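Local coordinates for protein ribonucleoside-diphosphate reductase subunit beta (Bacillus halodurans C-125, PDB 2RCC) that probably supplies DNA precursors as the di-iron small subunit of a class I ribonucleotide reductase, which converts ribonucleoside diphosphates to their deoxy forms, at residues A[177-182]-A[229-234]; A[248-253]-A[294-299]. All coordinates share one frame; numbering follows the deposited sequence.

In the fold
Both contacts are apolar packing inside the all-helical, ferritin-like small-subunit fold, with centres 11 Å apart. Interaction 1 is wholly buried and joins two helices, 172-187 and 207-237, that also carry probable iron ligands. Interaction 2 lies farther from the centre of the chain and sets helix 244-268 against the end of helix 278-295; Val250 and Leu296 are buried there too, but Met298 is partly exposed, and exposed threonines and the Schellman turn at Gly297 flank the aliphatic carbons. Phe231 of interaction 1 touches Val250 and Leu296 of interaction 2, while Phe249 rests on Glu177, Val180 and Tyr181. A polar approach between the two brings Lys232 NZ to 2.8 Å from Gln295 O.

Interaction 1: A[177-182]-A[229-234]; sequences ESIVYD and NIFKEL
Ile179 and Val180, side by side on helix 172-187, press two bumps against Ile230 and Phe231 of helix 207-237. The helix segments run nearly antiparallel, at 156°, with axes 9.9 Å apart, and Ile179 stands opposite Phe231 in the backbone register. Ile179 splits between both partners. Its CG1 branch carries CD1 to the CG2 methyl of Ile230, 3.8 Å away, the two side chains crossing at about a right angle. Its other branch, CG2, diverges from the first and lies 4.0 Å from Phe231 CB, at the edge of the ring and near its plane. Ile179 is thus the bump, and the hollow it fills lies between Ile230 CG2 and Phe231 CB. A chi1 of -178° turns the Phe231 ring away from its own backbone N and alongside Val180, whose CG2 approaches CE2 obliquely at 3.6 Å. Leu176 of helix 172-187 also touches the phenylalanine, and Phe227 packs on Ile179. The side chain of Ile230 is about 9 Å from that of His223, and Ile179 about 10 Å from Glu186, both probable iron ligands. Built purely of hydrocarbon, the contact relies on shape and burial, with no polar pairing across it.

Interaction 2: A[248-253]-A[294-299]; sequences TFVKTT and VQLGME
Val250 on helix 244-268 meets Leu296 and Met298, which flank Gly297 in the Schellman motif closing helix 278-295 of this ferritin-like fold. The apolar part is compact: one methyl, Val250 CG1, touches both partners. Val250 chi1 of 172° sets this methyl opposite the backbone N, from where it reaches CD1 of Leu296 at 3.8 Å and CG of Met298 at 3.7 Å. Met298, a selenomethionine here, was modelled in two conformers; in the one described it crosses the valine at about a right angle and touches it with the base of its chain, which bends beyond CG. Met298 also packs on Thr246 and Lys247 of the helix that carries Val250. Thr228 of helix 207-237 touches Leu296, so this corner joins three helices.

The turn itself is a matter of backbone. Gly297 has a positive phi of 74°, and its N bonds back to Val294 O at 2.9 Å; the chain then leaves the helix and brings Met298 round beside Leu296. Just before the turn, Gln295 OE1 bonds Arg292 NH1.

The hydroxyls of Thr252 and Thr253 bond back within helix 244-268. Thr252 OG1 hydrogen-bonds Thr248 O at 3.0 Å from above the carbonyl plane, and Thr252 N bonds the same oxygen. Thr253 repeats the pattern one residue on: its N and OG1 reach Phe249 O from opposite faces of the carbonyl plane, the hydroxyl at a short 2.6 Å. The same Thr253 OG1 sits 3.5 Å above the plane of the Phe249 ring, over its centre.

Interaction 1: A[177-182]-A[229-234]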
loop_
_atom_site.group_PDB
_atom_site.type_symbol
_atom_site.label_atom_id
_atom_site.label_comp_id
_atom_site.label_asym_id
_atom_site.label_seq_id
_atom_site.Cartn_x
_atom_site.Cartn_y
_atom_site.Cartn_z
ATOM N N GLU A 177 14.420 1.949 17.210
ATOM C CA GLU A 177 15.129 0.680 17.095
ATOM C C GLU A 177 14.598 -0.129 15.931
ATOM O O GLU A 177 15.361 -0.661 15.144
ATOM C CB GLU A 177 15.021 -0.120 18.382
ATOM C CG GLU A 177 15.778 0.514 19.533
ATOM C CD GLU A 177 15.528 -0.143 20.892
ATOM O OE1 GLU A 177 14.843 -1.201 20.961
ATOM O OE2 GLU A 177 16.038 0.424 21.893
ATOM N N SER A 178 13.277 -0.191 15.839
ATOM C CA SER A 178 12.558 -0.863 14.761
ATOM C C SER A 178 12.876 -0.258 13.369
ATOM O O SER A 178 13.023 -0.989 12.391
ATOM C CB SER A 178 11.057 -0.837 15.110
ATOM O OG SER A 178 10.280 -1.286 14.035
ATOM N N ILE A 179 12.972 1.070 13.271
ATOM C CA ILE A 179 13.402 1.776 12.033
ATOM C C ILE A 179 14.822 1.364 11.628
ATOM O O ILE A 179 15.106 1.177 10.440
ATOM C CB ILE A 179 13.354 3.337 12.211
ATOM C CG1 ILE A 179 11.911 3.833 12.240
ATOM C CG2 ILE A 179 14.140 4.082 11.100
ATOM C CD1 ILE A 179 11.220 3.827 10.845
ATOM N N VAL A 180 15.716 1.219 12.606
ATOM C CA VAL A 180 17.088 0.773 12.310
ATOM C C VAL A 180 17.073 -0.636 11.724
ATOM O O VAL A 180 17.787 -0.890 10.746
ATOM C CB VAL A 180 18.051 0.851 13.532
ATOM C CG1 VAL A 180 19.444 0.222 13.178
ATOM C CG2 VAL A 180 18.215 2.331 14.010
ATOM N N TYR A 181 16.290 -1.542 12.329
ATOM C CA TYR A 181 16.172 -2.900 11.797
ATOM C C TYR A 181 15.593 -2.862 10.380
ATOM O O TYR A 181 16.043 -3.628 9.538
ATOM C CB TYR A 181 15.338 -3.825 12.677
ATOM C CG TYR A 181 15.824 -3.956 14.089
ATOM C CD1 TYR A 181 17.148 -4.269 14.385
ATOM C CD2 TYR A 181 14.954 -3.787 15.132
ATOM C CE1 TYR A 181 17.582 -4.385 15.706
ATOM C CE2 TYR A 181 15.364 -3.905 16.424
ATOM C CZ TYR A 181 16.671 -4.188 16.718
ATOM O OH TYR A 181 17.021 -4.287 18.049
ATOM N N ASP A 182 14.625 -1.978 10.119
ATOM C CA ASP A 182 14.058 -1.793 8.741
ATOM C C ASP A 182 15.132 -1.390 7.691
ATOM O O ASP A 182 15.114 -1.860 6.541
ATOM C CB ASP A 182 12.950 -0.731 8.686
ATOM C CG ASP A 182 11.672 -1.085 9.457
ATOM O OD1 ASP A 182 11.403 -2.267 9.747
ATOM O OD2 ASP A 182 10.898 -0.124 9.770
ATOM N N ASN A 229 15.331 9.004 6.680
ATOM C CA ASN A 229 14.714 10.302 6.891
ATOM C C ASN A 229 13.881 10.286 8.168
ATOM O O ASN A 229 14.006 11.191 8.987
ATOM C CB ASN A 229 13.826 10.727 5.714
ATOM C CG ASN A 229 14.591 11.340 4.541
ATOM O OD1 ASN A 229 15.780 11.510 4.572
ATOM N ND2 ASN A 229 13.866 11.693 3.505
ATOM N N ILE A 230 13.081 9.234 8.369
ATOM C CA ILE A 230 12.267 9.105 9.602
ATOM C C ILE A 230 13.165 9.063 10.817
ATOM O O ILE A 230 12.859 9.717 11.834
ATOM C CB ILE A 230 11.324 7.845 9.575
ATOM C CG1 ILE A 230 10.248 8.035 8.535
ATOM C CG2 ILE A 230 10.685 7.616 10.969
ATOM C CD1 ILE A 230 9.553 6.725 8.161
ATOM N N PHE A 231 14.290 8.321 10.716
ATOM C CA PHE A 231 15.253 8.242 11.802
ATOM C C PHE A 231 15.758 9.632 12.194
ATOM O O PHE A 231 15.743 10.004 13.390
ATOM C CB PHE A 231 16.436 7.330 11.409
ATOM C CG PHE A 231 17.463 7.152 12.489
ATOM C CD1 PHE A 231 18.553 8.046 12.608
ATOM C CD2 PHE A 231 17.365 6.107 13.393
ATOM C CE1 PHE A 231 19.497 7.902 13.616
ATOM C CE2 PHE A 231 18.327 5.958 14.402
ATOM C CZ PHE A 231 19.387 6.849 14.512
ATOM N N LYS A 232 16.212 10.393 11.204
ATOM C CA LYS A 232 16.736 11.740 11.470
ATOM C C LYS A 232 15.686 12.707 12.028
ATOM O O LYS A 232 15.983 13.506 12.885
ATOM C CB LYS A 232 17.312 12.350 10.212
ATOM C CG LYS A 232 18.604 11.725 9.758
ATOM C CD LYS A 232 18.855 12.131 8.320
ATOM C CE LYS A 232 20.110 11.584 7.807
ATOM N NZ LYS A 232 19.956 11.310 6.332
ATOM N N GLU A 233 14.459 12.617 11.553
ATOM C CA GLU A 233 13.380 13.469 12.020
ATOM C C GLU A 233 12.988 13.067 13.437
ATOM O O GLU A 233 12.597 13.923 14.215
ATOM C CB GLU A 233 12.167 13.386 11.094
ATOM C CG GLU A 233 12.393 13.862 9.634
ATOM C CD GLU A 233 12.618 15.363 9.439
ATOM O OE1 GLU A 233 12.516 16.166 10.420
ATOM O OE2 GLU A 233 12.857 15.710 8.245
ATOM N N LEU A 234 13.049 11.777 13.765
ATOM C CA LEU A 234 12.754 11.334 15.124
ATOM C C LEU A 234 13.742 11.908 16.141
ATOM O O LEU A 234 13.346 12.200 17.265
ATOM C CB LEU A 234 12.659 9.800 15.241
ATOM C CG LEU A 234 11.389 9.141 14.703
ATOM C CD1 LEU A 234 11.566 7.635 14.775
ATOM C CD2 LEU A 234 10.136 9.641 15.452
#

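Interaction 2: A[248-253]-A[294-299]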
loop_
_atom_site.group_PDB
_atom_site.type_symbol
_atom_site.label_atom_id
_atom_site.label_comp_id
_atom_site.label_asym_id
_atom_site.label_seq_id
_atom_site.Cartn_x
_atom_site.Cartn_y
_atom_site.Cartn_z
ATOM N N THR A 248 25.894 4.153 19.750
ATOM C CA THR A 248 26.386 2.812 20.082
ATOM C C THR A 248 25.419 1.732 19.598
ATOM O O THR A 248 25.847 0.752 18.988
ATOM C CB THR A 248 26.623 2.659 21.601
ATOM O OG1 THR A 248 27.622 3.590 22.004
ATOM C CG2 THR A 248 27.112 1.253 21.937
ATOM N N PHE A 249 24.131 1.904 19.863
ATOM C CA PHE A 249 23.093 0.992 19.337
ATOM C C PHE A 249 23.158 0.777 17.798
ATOM O O PHE A 249 23.123 -0.364 17.302
ATOM C CB PHE A 249 21.679 1.474 19.709
ATOM C CG PHE A 249 20.583 0.630 19.090
ATOM C CD1 PHE A 249 20.203 -0.560 19.696
ATOM C CD2 PHE A 249 19.976 0.988 17.894
ATOM C CE1 PHE A 249 19.235 -1.365 19.147
ATOM C CE2 PHE A 249 18.995 0.179 17.325
ATOM C CZ PHE A 249 18.619 -0.993 17.956
ATOM N N VAL A 250 23.224 1.870 17.046
ATOM C CA VAL A 250 23.296 1.810 15.588
ATOM C C VAL A 250 24.595 1.117 15.135
ATOM O O VAL A 250 24.561 0.237 14.285
ATOM C CB VAL A 250 23.155 3.219 14.971
ATOM C CG1 VAL A 250 23.413 3.213 13.453
ATOM C CG2 VAL A 250 21.762 3.750 15.253
ATOM N N LYS A 251 25.715 1.480 15.744
ATOM C CA LYS A 251 27.006 0.896 15.370
ATOM C C LYS A 251 26.985 -0.620 15.657
ATOM O O LYS A 251 27.268 -1.412 14.784
ATOM C CB LYS A 251 28.160 1.626 16.092
ATOM C CG LYS A 251 29.495 1.521 15.375
ATOM C CD LYS A 251 30.609 2.375 16.001
ATOM C CE LYS A 251 31.077 1.836 17.353
ATOM N NZ LYS A 251 32.393 2.427 17.783
ATOM N N THR A 252 26.603 -0.997 16.865
ATOM C CA THR A 252 26.507 -2.390 17.273
ATOM C C THR A 252 25.556 -3.232 16.416
ATOM O O THR A 252 25.906 -4.354 15.989
ATOM C CB THR A 252 26.058 -2.446 18.746
ATOM O OG1 THR A 252 27.100 -1.900 19.548
ATOM C CG2 THR A 252 25.812 -3.883 19.193
ATOM N N THR A 253 24.373 -2.684 16.145
ATOM C CA THR A 253 23.358 -3.375 15.355
ATOM C C THR A 253 23.815 -3.564 13.902
ATOM O O THR A 253 23.659 -4.658 13.359
ATOM C CB THR A 253 21.995 -2.664 15.476
ATOM O OG1 THR A 253 21.695 -2.532 16.871
ATOM C CG2 THR A 253 20.892 -3.464 14.775
ATOM N N VAL A 294 26.280 6.235 7.662
ATOM C CA VAL A 294 26.370 7.601 7.150
ATOM C C VAL A 294 24.999 8.142 6.803
ATOM O O VAL A 294 24.687 9.272 7.183
ATOM C CB VAL A 294 27.311 7.699 5.939
ATOM C CG1 VAL A 294 27.283 9.101 5.336
ATOM C CG2 VAL A 294 28.741 7.353 6.365
ATOM N N GLN A 295 24.172 7.347 6.125
ATOM C CA GLN A 295 22.784 7.736 5.792
ATOM C C GLN A 295 21.922 8.017 7.016
ATOM O O GLN A 295 20.989 8.808 6.935
ATOM C CB GLN A 295 22.115 6.680 4.913
ATOM C CG GLN A 295 22.683 6.665 3.503
ATOM C CD GLN A 295 22.221 5.466 2.688
ATOM O OE1 GLN A 295 21.761 4.449 3.239
ATOM N NE2 GLN A 295 22.374 5.560 1.371
ATOM N N LEU A 296 22.219 7.360 8.135
ATOM C CA LEU A 296 21.555 7.632 9.417
ATOM C C LEU A 296 22.163 8.834 10.215
ATOM O O LEU A 296 21.676 9.172 11.297
ATOM C CB LEU A 296 21.594 6.365 10.278
ATOM C CG LEU A 296 20.752 5.180 9.797
ATOM C CD1 LEU A 296 21.175 3.835 10.432
ATOM C CD2 LEU A 296 19.316 5.446 10.076
ATOM N N GLY A 297 23.208 9.466 9.674
ATOM C CA GLY A 297 23.907 10.556 10.325
ATOM C C GLY A 297 24.775 10.050 11.460
ATOM O O GLY A 297 25.153 10.843 12.329
HETATM N N MSE A 298 25.155 8.760 11.400
HETATM C CA MSE A 298 25.962 8.081 12.421
HETATM C C MSE A 298 27.378 7.858 11.986
HETATM O O MSE A 298 27.699 8.035 10.821
HETATM C CB MSE A 298 25.313 6.728 12.761
HETATM C CG MSE A 298 23.998 6.896 13.465
HETATM SE SE MSE A 298 24.522 7.660 15.127
HETATM C CE MSE A 298 22.828 8.398 15.721
ATOM N N GLU A 299 28.252 7.483 12.921
ATOM C CA GLU A 299 29.676 7.229 12.615
ATOM C C GLU A 299 29.843 5.820 12.007
ATOM O O GLU A 299 29.133 4.887 12.393
ATOM C CB GLU A 299 30.581 7.404 13.859
#